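Local coordinates for Glyoxalase/bleomycin resistance protein/dioxygenase (Catenulispora acidiphila, PDB 4G6X) that belongs to the glyoxalase/bleomycin resistance/dioxygenase superfamily and may act as a dioxygenase, at residues A[41-53]-A[64-77]. Sequence-based numbering, arbitrary orientation.
Sequences ESFYTGKLGFLVK and LTVVSPEAPDGTQL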
ATOM      1  N   GLU A  41      -7.163   2.426  15.266  1.00 29.32           N
ATOM      2  CA  GLU A  41      -7.647   3.818  15.188  1.00 27.36           C
ATOM      3  C   GLU A  41      -6.939   4.684  16.233  1.00 29.97           C
ATOM      4  O   GLU A  41      -6.436   5.781  15.924  1.00 32.36           O
ATOM      5  CB  GLU A  41      -9.145   3.909  15.394  1.00 29.79           C
ATOM      6  CG  GLU A  41      -9.589   5.358  15.212  1.00 34.40           C
ATOM      7  CD  GLU A  41     -11.072   5.584  15.362  1.00 45.46           C
ATOM      8  OE1 GLU A  41     -11.826   4.625  15.554  1.00 43.14           O
ATOM      9  OE2 GLU A  41     -11.473   6.768  15.314  1.00 48.58           O
ATOM     10  N   SER A  42      -6.929   4.178  17.461  1.00 28.07           N
ATOM     11  CA  SER A  42      -6.289   4.865  18.597  1.00 33.20           C
ATOM     12  C   SER A  42      -4.810   5.130  18.349  1.00 32.03           C
ATOM     13  O   SER A  42      -4.298   6.185  18.688  1.00 31.04           O
ATOM     14  CB  SER A  42      -6.411   3.990  19.869  1.00 34.10           C
ATOM     15  OG  SER A  42      -5.615   4.512  20.941  1.00 38.48           O
ATOM     16  N   PHE A  43      -4.069   4.130  17.868  1.00 28.29           N
ATOM     17  CA  PHE A  43      -2.649   4.280  17.602  1.00 27.60           C
ATOM     18  C   PHE A  43      -2.289   5.193  16.420  1.00 27.45           C
ATOM     19  O   PHE A  43      -1.442   6.079  16.514  1.00 30.70           O
ATOM     20  CB  PHE A  43      -1.983   2.908  17.358  1.00 28.74           C
ATOM     21  CG  PHE A  43      -0.495   3.009  17.263  1.00 26.83           C
ATOM     22  CD1 PHE A  43       0.281   2.955  18.426  1.00 28.24           C
ATOM     23  CD2 PHE A  43       0.167   3.170  16.032  1.00 26.59           C
ATOM     24  CE1 PHE A  43       1.662   3.082  18.335  1.00 30.58           C
ATOM     25  CE2 PHE A  43       1.538   3.280  15.967  1.00 26.87           C
ATOM     26  CZ  PHE A  43       2.286   3.206  17.113  1.00 29.26           C
ATOM     27  N   TYR A  44      -2.963   4.964  15.291  1.00 26.81           N
ATOM     28  CA  TYR A  44      -2.623   5.651  14.072  1.00 25.99           C
ATOM     29  C   TYR A  44      -3.011   7.108  14.162  1.00 29.37           C
ATOM     30  O   TYR A  44      -2.294   7.920  13.624  1.00 30.89           O
ATOM     31  CB  TYR A  44      -3.258   5.014  12.828  1.00 26.67           C
ATOM     32  CG  TYR A  44      -2.405   3.805  12.345  1.00 26.83           C
ATOM     33  CD1 TYR A  44      -2.362   2.591  13.020  1.00 28.88           C
ATOM     34  CD2 TYR A  44      -1.548   3.951  11.277  1.00 26.94           C
ATOM     35  CE1 TYR A  44      -1.499   1.560  12.602  1.00 27.32           C
ATOM     36  CE2 TYR A  44      -0.708   2.964  10.850  1.00 27.04           C
ATOM     37  CZ  TYR A  44      -0.693   1.717  11.503  1.00 25.84           C
ATOM     38  OH  TYR A  44       0.153   0.711  11.081  1.00 29.66           O
ATOM     39  N   THR A  45      -4.132   7.397  14.807  1.00 30.34           N
ATOM     40  CA  THR A  45      -4.540   8.796  15.035  1.00 32.51           C
ATOM     41  C   THR A  45      -3.891   9.419  16.260  1.00 38.95           C
ATOM     42  O   THR A  45      -3.311  10.518  16.169  1.00 41.65           O
ATOM     43  CB  THR A  45      -6.069   8.942  15.108  1.00 32.43           C
ATOM     44  OG1 THR A  45      -6.527   8.344  16.327  1.00 33.61           O
ATOM     45  CG2 THR A  45      -6.719   8.376  13.908  1.00 33.90           C
ATOM     46  N   GLY A  46      -3.928   8.721  17.393  1.00 36.12           N
ATOM     47  CA  GLY A  46      -3.472   9.285  18.658  1.00 40.28           C
ATOM     48  C   GLY A  46      -1.982   9.445  18.808  1.00 37.08           C
ATOM     49  O   GLY A  46      -1.478  10.403  19.446  1.00 40.15           O
ATOM     50  N   LYS A  47      -1.239   8.517  18.246  1.00 32.59           N
ATOM     51  CA  LYS A  47       0.224   8.533  18.298  1.00 33.41           C
ATOM     52  C   LYS A  47       0.819   9.058  17.000  1.00 36.99           C
ATOM     53  O   LYS A  47       1.485  10.101  17.002  1.00 37.90           O
ATOM     54  CB  LYS A  47       0.795   7.112  18.590  1.00 34.11           C
ATOM     55  CG  LYS A  47       1.042   6.809  20.038  1.00 44.21           C
ATOM     56  CD  LYS A  47      -0.191   6.310  20.698  1.00 41.73           C
ATOM     57  CE  LYS A  47       0.155   5.717  22.078  1.00 39.93           C
ATOM     58  NZ  LYS A  47      -1.127   5.279  22.655  1.00 39.09           N
ATOM     59  N   LEU A  48       0.515   8.429  15.865  1.00 31.69           N
ATOM     60  CA  LEU A  48       1.166   8.766  14.620  1.00 31.33           C
ATOM     61  C   LEU A  48       0.677  10.101  14.014  1.00 32.34           C
ATOM     62  O   LEU A  48       1.376  10.696  13.198  1.00 37.73           O
ATOM     63  CB  LEU A  48       0.965   7.659  13.596  1.00 32.14           C
ATOM     64  CG  LEU A  48       1.569   6.317  14.047  1.00 32.21           C
ATOM     65  CD1 LEU A  48       1.497   5.335  12.831  1.00 31.97           C
ATOM     66  CD2 LEU A  48       2.989   6.383  14.586  1.00 36.50           C
ATOM     67  N   GLY A  49      -0.504  10.547  14.404  1.00 33.27           N
ATOM     68  CA  GLY A  49      -1.042  11.829  13.955  1.00 35.54           C
ATOM     69  C   GLY A  49      -1.886  11.841  12.697  1.00 32.95           C
ATOM     70  O   GLY A  49      -2.247  12.929  12.176  1.00 31.97           O
ATOM     71  N   PHE A  50      -2.204  10.674  12.164  1.00 31.26           N
ATOM     72  CA  PHE A  50      -3.197  10.612  11.104  1.00 30.16           C
ATOM     73  C   PHE A  50      -4.602  11.043  11.554  1.00 30.47           C
ATOM     74  O   PHE A  50      -4.946  11.036  12.739  1.00 33.35           O
ATOM     75  CB  PHE A  50      -3.265   9.222  10.444  1.00 31.05           C
ATOM     76  CG  PHE A  50      -1.980   8.778   9.770  1.00 32.24           C
ATOM     77  CD1 PHE A  50      -1.601   9.288   8.530  1.00 35.68           C
ATOM     78  CD2 PHE A  50      -1.171   7.838  10.362  1.00 34.31           C
ATOM     79  CE1 PHE A  50      -0.439   8.863   7.908  1.00 36.67           C
ATOM     80  CE2 PHE A  50      -0.019   7.384   9.736  1.00 31.75           C
ATOM     81  CZ  PHE A  50       0.343   7.880   8.500  1.00 32.94           C
ATOM     82  N   LEU A  51      -5.401  11.463  10.589  1.00 29.92           N
ATOM     83  CA  LEU A  51      -6.786  11.867  10.835  1.00 33.00           C
ATOM     84  C   LEU A  51      -7.729  10.837  10.238  1.00 30.65           C
ATOM     85  O   LEU A  51      -7.497  10.341   9.114  1.00 31.88           O
ATOM     86  CB  LEU A  51      -7.090  13.195  10.127  1.00 37.17           C
ATOM     87  CG  LEU A  51      -6.106  14.333  10.412  1.00 43.85           C
ATOM     88  CD1 LEU A  51      -6.593  15.569   9.667  1.00 48.23           C
ATOM     89  CD2 LEU A  51      -6.010  14.590  11.906  1.00 44.91           C
ATOM     90  N   VAL A  52      -8.832  10.571  10.924  1.00 32.09           N
ATOM     91  CA  VAL A  52      -9.850   9.667  10.316  1.00 32.55           C
ATOM     92  C   VAL A  52     -10.503  10.338   9.098  1.00 30.56           C
ATOM     93  O   VAL A  52     -10.851  11.532   9.152  1.00 31.35           O
ATOM     94  CB  VAL A  52     -10.924   9.256  11.345  1.00 34.83           C
ATOM     95  CG1 VAL A  52     -12.076   8.515  10.653  1.00 34.16           C
ATOM     96  CG2 VAL A  52     -10.280   8.394  12.420  1.00 40.63           C
ATOM     97  N   LYS A  53     -10.553   9.635   7.968  1.00 30.45           N
ATOM     98  CA  LYS A  53     -11.162  10.112   6.753  1.00 31.75           C
ATOM     99  C   LYS A  53     -12.529   9.473   6.562  1.00 33.46           C
ATOM    100  O   LYS A  53     -13.523  10.140   6.430  1.00 34.59           O
ATOM    101  CB  LYS A  53     -10.259   9.831   5.568  1.00 31.72           C
ATOM    102  CG  LYS A  53     -10.813  10.235   4.257  1.00 32.44           C
ATOM    103  CD  LYS A  53     -10.916  11.770   4.222  1.00 37.98           C
ATOM    104  CE  LYS A  53     -11.021  12.224   2.785  1.00 42.98           C
ATOM    105  NZ  LYS A  53     -11.026  13.709   2.720  1.00 43.75           N
ATOM    106  N   LEU A  64     -12.364   1.618   7.419  1.00 27.64           N
ATOM    107  CA  LEU A  64     -11.727   2.677   8.201  1.00 28.10           C
ATOM    108  C   LEU A  64     -10.476   3.148   7.498  1.00 27.60           C
ATOM    109  O   LEU A  64      -9.473   2.380   7.377  1.00 29.01           O
ATOM    110  CB  LEU A  64     -11.371   2.040   9.542  1.00 24.74           C
ATOM    111  CG  LEU A  64     -10.635   2.965  10.503  1.00 29.41           C
ATOM    112  CD1 LEU A  64     -11.471   4.204  10.833  1.00 31.74           C
ATOM    113  CD2 LEU A  64     -10.210   2.161  11.759  1.00 31.72           C
ATOM    114  N   THR A  65     -10.473   4.410   7.050  1.00 27.24           N
ATOM    115  CA  THR A  65      -9.299   4.941   6.438  1.00 25.64           C
ATOM    116  C   THR A  65      -8.858   6.171   7.210  1.00 26.79           C
ATOM    117  O   THR A  65      -9.676   6.863   7.798  1.00 30.08           O
ATOM    118  CB  THR A  65      -9.511   5.322   4.975  1.00 27.82           C
ATOM    119  OG1 THR A  65     -10.549   6.308   4.926  1.00 28.47           O
ATOM    120  CG2 THR A  65      -9.934   4.125   4.191  1.00 29.17           C
ATOM    121  N   VAL A  66      -7.560   6.425   7.141  1.00 27.15           N
ATOM    122  CA  VAL A  66      -6.960   7.663   7.664  1.00 29.32           C
ATOM    123  C   VAL A  66      -6.128   8.394   6.611  1.00 28.90           C
ATOM    124  O   VAL A  66      -5.748   7.846   5.582  1.00 29.69           O
ATOM    125  CB  VAL A  66      -6.097   7.350   8.919  1.00 29.88           C
ATOM    126  CG1 VAL A  66      -6.940   6.717  10.039  1.00 27.76           C
ATOM    127  CG2 VAL A  66      -4.863   6.517   8.595  1.00 30.58           C
ATOM    128  N   VAL A  67      -5.853   9.687   6.847  1.00 30.58           N
ATOM    129  CA  VAL A  67      -5.089  10.488   5.919  1.00 30.35           C
ATOM    130  C   VAL A  67      -4.100  11.322   6.726  1.00 31.36           C
ATOM    131  O   VAL A  67      -4.297  11.525   7.941  1.00 31.21           O
ATOM    132  CB  VAL A  67      -5.964  11.456   5.131  1.00 30.45           C
ATOM    133  CG1 VAL A  67      -6.801  10.733   4.101  1.00 30.25           C
ATOM    134  CG2 VAL A  67      -6.849  12.257   6.061  1.00 32.92           C
ATOM    135  N   SER A  68      -3.049  11.776   6.060  1.00 32.87           N
ATOM    136  CA  SER A  68      -2.097  12.712   6.666  1.00 35.03           C
ATOM    137  C   SER A  68      -2.760  14.083   6.766  1.00 37.06           C
ATOM    138  O   SER A  68      -3.490  14.494   5.850  1.00 40.93           O
ATOM    139  CB  SER A  68      -0.828  12.832   5.800  1.00 35.61           C
ATOM    140  OG  SER A  68       0.009  13.901   6.261  1.00 45.08           O
ATOM    141  N   PRO A  69      -2.518  14.792   7.879  1.00 40.12           N
ATOM    142  CA  PRO A  69      -3.034  16.169   7.990  1.00 49.76           C
ATOM    143  C   PRO A  69      -2.487  17.065   6.892  1.00 48.83           C
ATOM    144  O   PRO A  69      -3.169  17.993   6.459  1.00 53.01           O
ATOM    145  CB  PRO A  69      -2.542  16.656   9.364  1.00 46.90           C
ATOM    146  CG  PRO A  69      -1.922  15.512  10.032  1.00 47.23           C
ATOM    147  CD  PRO A  69      -1.915  14.305   9.127  1.00 41.86           C
ATOM    148  N   GLU A  70      -1.271  16.790   6.430  1.00 52.00           N
ATOM    149  CA  GLU A  70      -0.668  17.606   5.340  1.00 57.52           C
ATOM    150  C   GLU A  70      -1.435  17.413   4.026  1.00 54.42           C
ATOM    151  O   GLU A  70      -1.408  18.291   3.145  1.00 51.96           O
ATOM    152  CB  GLU A  70       0.822  17.233   5.093  1.00 74.43           C
ATOM    153  CG  GLU A  70       1.754  17.212   6.318  1.00 89.93           C
ATOM    154  CD  GLU A  70       2.398  18.558   6.679  1.00103.63           C
ATOM    155  OE1 GLU A  70       2.560  19.431   5.795  1.00117.39           O
ATOM    156  OE2 GLU A  70       2.768  18.740   7.869  1.00110.94           O
ATOM    157  N   ALA A  71      -2.109  16.262   3.879  1.00 43.32           N
ATOM    158  CA  ALA A  71      -2.801  15.914   2.634  1.00 40.86           C
ATOM    159  C   ALA A  71      -4.143  15.213   2.851  1.00 40.87           C
ATOM    160  O   ALA A  71      -4.268  14.020   2.533  1.00 36.85           O
ATOM    161  CB  ALA A  71      -1.890  15.053   1.766  1.00 44.54           C
ATOM    162  N   PRO A  72      -5.133  15.927   3.395  1.00 41.19           N
ATOM    163  CA  PRO A  72      -6.422  15.329   3.743  1.00 42.08           C
ATOM    164  C   PRO A  72      -7.217  14.813   2.567  1.00 43.24           C
ATOM    165  O   PRO A  72      -8.034  13.919   2.738  1.00 40.98           O
ATOM    166  CB  PRO A  72      -7.154  16.478   4.452  1.00 50.76           C
ATOM    167  CG  PRO A  72      -6.541  17.713   3.845  1.00 48.65           C
ATOM    168  CD  PRO A  72      -5.084  17.348   3.787  1.00 49.24           C
ATOM    169  N   ASP A  73      -6.970  15.324   1.364  1.00 38.51           N
ATOM    170  CA  ASP A  73      -7.659  14.835   0.198  1.00 43.12           C
ATOM    171  C   ASP A  73      -6.734  13.995  -0.648  1.00 45.35           C
ATOM    172  O   ASP A  73      -7.055  13.709  -1.790  1.00 43.95           O
ATOM    173  CB  ASP A  73      -8.232  16.022  -0.618  1.00 47.96           C
ATOM    174  CG  ASP A  73      -9.272  16.828   0.168  1.00 58.21           C
ATOM    175  OD1 ASP A  73      -9.750  16.371   1.242  1.00 64.48           O
ATOM    176  OD2 ASP A  73      -9.616  17.928  -0.292  1.00 73.40           O
ATOM    177  N   GLY A  74      -5.600  13.546  -0.093  1.00 42.40           N
ATOM    178  CA  GLY A  74      -4.673  12.719  -0.842  1.00 41.20           C
ATOM    179  C   GLY A  74      -4.896  11.236  -0.551  1.00 36.37           C
ATOM    180  O   GLY A  74      -6.007  10.818  -0.274  1.00 34.92           O
ATOM    181  N   THR A  75      -3.819  10.466  -0.626  1.00 35.89           N
ATOM    182  CA  THR A  75      -3.885   9.025  -0.507  1.00 33.32           C
ATOM    183  C   THR A  75      -4.390   8.683   0.865  1.00 32.47           C
ATOM    184  O   THR A  75      -4.042   9.362   1.828  1.00 30.05           O
ATOM    185  CB  THR A  75      -2.497   8.446  -0.781  1.00 35.66           C
ATOM    186  OG1 THR A  75      -2.067   8.905  -2.096  1.00 41.47           O
ATOM    187  CG2 THR A  75      -2.489   6.941  -0.699  1.00 33.24           C
ATOM    188  N   GLN A  76      -5.233   7.657   0.933  1.00 29.75           N
ATOM    189  CA  GLN A  76      -5.812   7.172   2.176  1.00 29.26           C
ATOM    190  C   GLN A  76      -5.156   5.843   2.572  1.00 28.22           C
ATOM    191  O   GLN A  76      -4.696   5.116   1.706  1.00 29.37           O
ATOM    192  CB  GLN A  76      -7.301   6.921   1.998  1.00 31.39           C
ATOM    193  CG  GLN A  76      -8.091   8.198   1.883  1.00 35.65           C
ATOM    194  CD  GLN A  76      -9.566   7.953   1.586  1.00 43.86           C
ATOM    195  OE1 GLN A  76     -10.191   7.016   2.111  1.00 41.20           O
ATOM    196  NE2 GLN A  76     -10.151   8.852   0.806  1.00 48.07           N
ATOM    197  N   LEU A  77      -5.011   5.628   3.871  1.00 27.77           N
ATOM    198  CA  LEU A  77      -4.534   4.366   4.439  1.00 26.48           C
ATOM    199  C   LEU A  77      -5.711   3.645   5.072  1.00 25.13           C
ATOM    200  O   LEU A  77      -6.342   4.098   6.053  1.00 25.44           O
ATOM    201  CB  LEU A  77      -3.434   4.630   5.497  1.00 29.91           C
ATOM    202  CG  LEU A  77      -2.987   3.495   6.435  1.00 28.67           C
ATOM    203  CD1 LEU A  77      -2.231   2.478   5.591  1.00 31.19           C
ATOM    204  CD2 LEU A  77      -2.143   4.065   7.582  1.00 27.66           C
TER
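With CG set anti to the backbone N (chi1 178°) and the chain bent at chi2 (67°), Lys53 runs across the amide of Gln76, its CG 3.7 Å from Gln76 CD, and carries its ammonium to the turn at 71-74. There Lys53 NZ donates to Pro72 O at 3.0 Å, from above the carbonyl plane, and forms a salt bridge with Asp73 OD1, the hydrogen bond within it being weak at 3.3 Å. Thr65 OG1 donates to Gln76 OE1, a bond that limits the rotation of the amide the lysine crosses, and also lies 3.6 Å from Lys53 CB.

In Phe50, CG stands anti to the carbonyl carbon (chi1 -62°), and the ring turns its edge to the Val67-Ser68 peptide; Phe50 CB rests 3.6 Å from Val66 CG2. Phe104 meets this ring edge-to-face. Tyr44 lays CE2 3.7 Å from Leu77 CD2, while its hydroxyl bonds to Asp140.

The backbones of 51-53 and 64-67 pair antiparallel: Leu51 N reaches Val67 O almost straight, Val67 N returns to Leu51 O, and Lys53 N donates to Thr65 O. Strand 51-58, outermost in this chain's four-stranded sheet, is thereby held against strand 61-67, and helix 37-46 touches strand 76-81 through Tyr44, as in the βαβββ module of the vicinal oxygen chelate fold.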